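Local atomic coordinates of exported protein (Bacteroides fragilis, PDB entry 4I17), a protein that is of unknown function but is built of tetratricopeptide (TPR) repeats, helical hairpins that in other proteins commonly serve as scaffolds for protein-protein interactions. Residues V25-Y30 / I55-E60. Numbering follows the deposited sequence.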
loop_
_atom_site.group_PDB
_atom_site.type_symbol
_atom_site.label_atom_id
_atom_site.label_comp_id
_atom_site.label_asym_id
_atom_site.label_seq_id
_atom_site.Cartn_x
_atom_site.Cartn_y
_atom_site.Cartn_z
ATOM N N VAL A 25 -13.954 -15.141 24.565
ATOM C CA VAL A 25 -15.370 -15.367 24.871
ATOM C C VAL A 25 -16.240 -14.527 23.927
ATOM O O VAL A 25 -17.277 -15.016 23.473
ATOM C CB VAL A 25 -15.726 -15.076 26.349
ATOM C CG1 VAL A 25 -17.251 -15.148 26.563
ATOM C CG2 VAL A 25 -15.017 -16.079 27.248
ATOM N N ALA A 26 -15.863 -13.268 23.673
ATOM C CA ALA A 26 -16.686 -12.418 22.794
ATOM C C ALA A 26 -16.767 -13.059 21.424
ATOM O O ALA A 26 -17.838 -13.148 20.843
ATOM C CB ALA A 26 -16.099 -11.017 22.705
ATOM N N PHE A 27 -15.642 -13.593 20.935
ATOM C CA PHE A 27 -15.655 -14.251 19.620
ATOM C C PHE A 27 -16.610 -15.459 19.666
ATOM O O PHE A 27 -17.413 -15.592 18.760
ATOM C CB PHE A 27 -14.237 -14.670 19.179
ATOM C CG PHE A 27 -14.269 -15.545 17.954
ATOM C CD1 PHE A 27 -14.439 -14.990 16.688
ATOM C CD2 PHE A 27 -14.205 -16.925 18.066
ATOM C CE1 PHE A 27 -14.539 -15.804 15.559
ATOM C CE2 PHE A 27 -14.315 -17.738 16.934
ATOM C CZ PHE A 27 -14.482 -17.166 15.694
ATOM N N GLU A 28 -16.502 -16.317 20.681
ATOM C CA GLU A 28 -17.345 -17.510 20.867
ATOM C C GLU A 28 -18.848 -17.127 20.824
ATOM O O GLU A 28 -19.635 -17.734 20.105
ATOM C CB GLU A 28 -16.993 -18.168 22.226
ATOM C CG GLU A 28 -17.824 -19.385 22.616
ATOM C CD GLU A 28 -18.222 -19.480 24.084
ATOM O OE1 GLU A 28 -17.491 -18.949 24.952
ATOM O OE2 GLU A 28 -19.274 -20.100 24.365
ATOM N N LYS A 29 -19.229 -16.117 21.612
ATOM C CA LYS A 29 -20.631 -15.700 21.735
ATOM C C LYS A 29 -21.133 -15.011 20.469
ATOM O O LYS A 29 -22.224 -15.330 19.996
ATOM C CB LYS A 29 -20.802 -14.769 22.936
ATOM C CG LYS A 29 -20.439 -15.414 24.270
ATOM C CD LYS A 29 -21.408 -16.518 24.639
ATOM C CE LYS A 29 -20.963 -17.218 25.915
ATOM N NZ LYS A 29 -21.924 -18.292 26.296
ATOM N N TYR A 30 -20.330 -14.096 19.898
ATOM C CA TYR A 30 -20.750 -13.395 18.688
ATOM C C TYR A 30 -20.832 -14.348 17.512
ATOM O O TYR A 30 -21.730 -14.199 16.690
ATOM C CB TYR A 30 -19.775 -12.269 18.331
ATOM C CG TYR A 30 -19.764 -11.053 19.230
ATOM C CD1 TYR A 30 -20.911 -10.641 19.899
ATOM C CD2 TYR A 30 -18.618 -10.272 19.355
ATOM C CE1 TYR A 30 -20.927 -9.463 20.644
ATOM C CE2 TYR A 30 -18.618 -9.104 20.114
ATOM C CZ TYR A 30 -19.761 -8.721 20.777
ATOM O OH TYR A 30 -19.749 -7.560 21.490
ATOM N N ILE A 55 -7.474 -12.935 18.748
ATOM C CA ILE A 55 -7.165 -14.252 19.312
ATOM C C ILE A 55 -6.497 -15.156 18.259
ATOM O O ILE A 55 -6.342 -16.360 18.467
ATOM C CB ILE A 55 -8.398 -14.904 19.966
ATOM C CG1 ILE A 55 -9.506 -15.190 18.911
ATOM C CG2 ILE A 55 -8.905 -14.039 21.147
ATOM C CD1 ILE A 55 -10.783 -15.847 19.462
ATOM N N LYS A 56 -6.033 -14.544 17.169
ATOM C CA LYS A 56 -5.264 -15.174 16.098
ATOM C C LYS A 56 -6.057 -16.151 15.217
ATOM O O LYS A 56 -5.462 -17.029 14.599
ATOM C CB LYS A 56 -3.988 -15.854 16.649
ATOM C CG LYS A 56 -3.112 -14.867 17.415
ATOM C CD LYS A 56 -1.835 -15.505 17.927
ATOM C CE LYS A 56 -1.062 -14.532 18.774
ATOM N NZ LYS A 56 -0.394 -13.494 17.945
ATOM N N LYS A 57 -7.373 -15.970 15.119
ATOM C CA LYS A 57 -8.216 -16.759 14.213
ATOM C C LYS A 57 -8.340 -15.885 12.961
ATOM O O LYS A 57 -9.379 -15.250 12.717
ATOM C CB LYS A 57 -9.570 -17.106 14.875
ATOM C CG LYS A 57 -9.432 -17.907 16.182
ATOM C CD LYS A 57 -10.816 -18.379 16.672
ATOM C CE LYS A 57 -10.781 -19.162 17.972
ATOM N NZ LYS A 57 -10.004 -20.420 17.862
ATOM N N TYR A 58 -7.235 -15.759 12.224
ATOM C CA TYR A 58 -7.177 -14.836 11.082
ATOM C C TYR A 58 -8.127 -15.135 9.964
ATOM O O TYR A 58 -8.686 -14.176 9.427
ATOM C CB TYR A 58 -5.762 -14.694 10.526
ATOM C CG TYR A 58 -4.727 -14.425 11.594
ATOM C CD1 TYR A 58 -4.831 -13.314 12.432
ATOM C CD2 TYR A 58 -3.619 -15.254 11.742
ATOM C CE1 TYR A 58 -3.897 -13.083 13.436
ATOM C CE2 TYR A 58 -2.684 -15.033 12.748
ATOM C CZ TYR A 58 -2.806 -13.924 13.561
ATOM O OH TYR A 58 -1.862 -13.675 14.511
ATOM N N LYS A 59 -8.338 -16.422 9.593
ATOM C CA LYS A 59 -9.241 -16.688 8.469
ATOM C C LYS A 59 -10.669 -16.329 8.847
ATOM O O LYS A 59 -11.423 -15.797 8.010
ATOM C CB LYS A 59 -9.127 -18.159 7.983
ATOM C CG LYS A 59 -10.027 -18.518 6.786
ATOM C CD LYS A 59 -9.661 -17.762 5.488
ATOM C CE LYS A 59 -10.614 -18.036 4.347
ATOM N NZ LYS A 59 -11.917 -17.344 4.526
ATOM N N GLU A 60 -11.029 -16.621 10.112
ATOM C CA GLU A 60 -12.345 -16.321 10.661
ATOM C C GLU A 60 -12.539 -14.798 10.660
ATOM O O GLU A 60 -13.599 -14.310 10.258
ATOM C CB GLU A 60 -12.466 -16.944 12.065
ATOM C CG GLU A 60 -12.249 -18.459 12.056
ATOM C CD GLU A 60 -10.862 -19.062 12.280
ATOM O OE1 GLU A 60 -9.843 -18.555 11.743
ATOM O OE2 GLU A 60 -10.815 -20.111 12.963
#
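Phe27 and Ile55 mark the nearest approach of the two backbones, their CA atoms 8.5 Å apart, where helix 23-36 passes the turn between helices 42-54 and 58-70 in the N-terminal part of this TPR solenoid. Residues 25-30 are helical throughout. In 55-60, Ile55 is the first residue to leave the helical conformation, and Lys56, with positive phi (70°), is the C' residue of a Schellman motif that ends helix 42-54. Lys57 then occupies the N-cap position of helix 58-70.

Between the two segments the contact consists of one aromatic side chain meeting three others, all through carbon atoms. With CG anti to the backbone N (chi1 170°), the Phe27 ring reaches out from its helix to the inter-helix loop and the start of helix 58-70, while the same side chain also touches Cys48 of helix 42-54. Ile55 reaches the root of the ring: its CD1 lies 3.7 Å from Phe27 CB and 3.8 Å from Phe27 CG, the two side chains crossing at about a right angle. Ile55 also rests on Tyr23 and Ala24, and a bound sulfate, probably from the crystallisation liquor, lies about 4 Å from its side chain. Farther along the ring, the aliphatic part of Lys57, described here in one of two modelled conformations, passes obliquely, with CD 3.6 Å from Phe27 CE2. Glu60, likewise modelled in two conformations, meets the far end of the ring more loosely, through CB, 4.2 Å from Phe27 CZ.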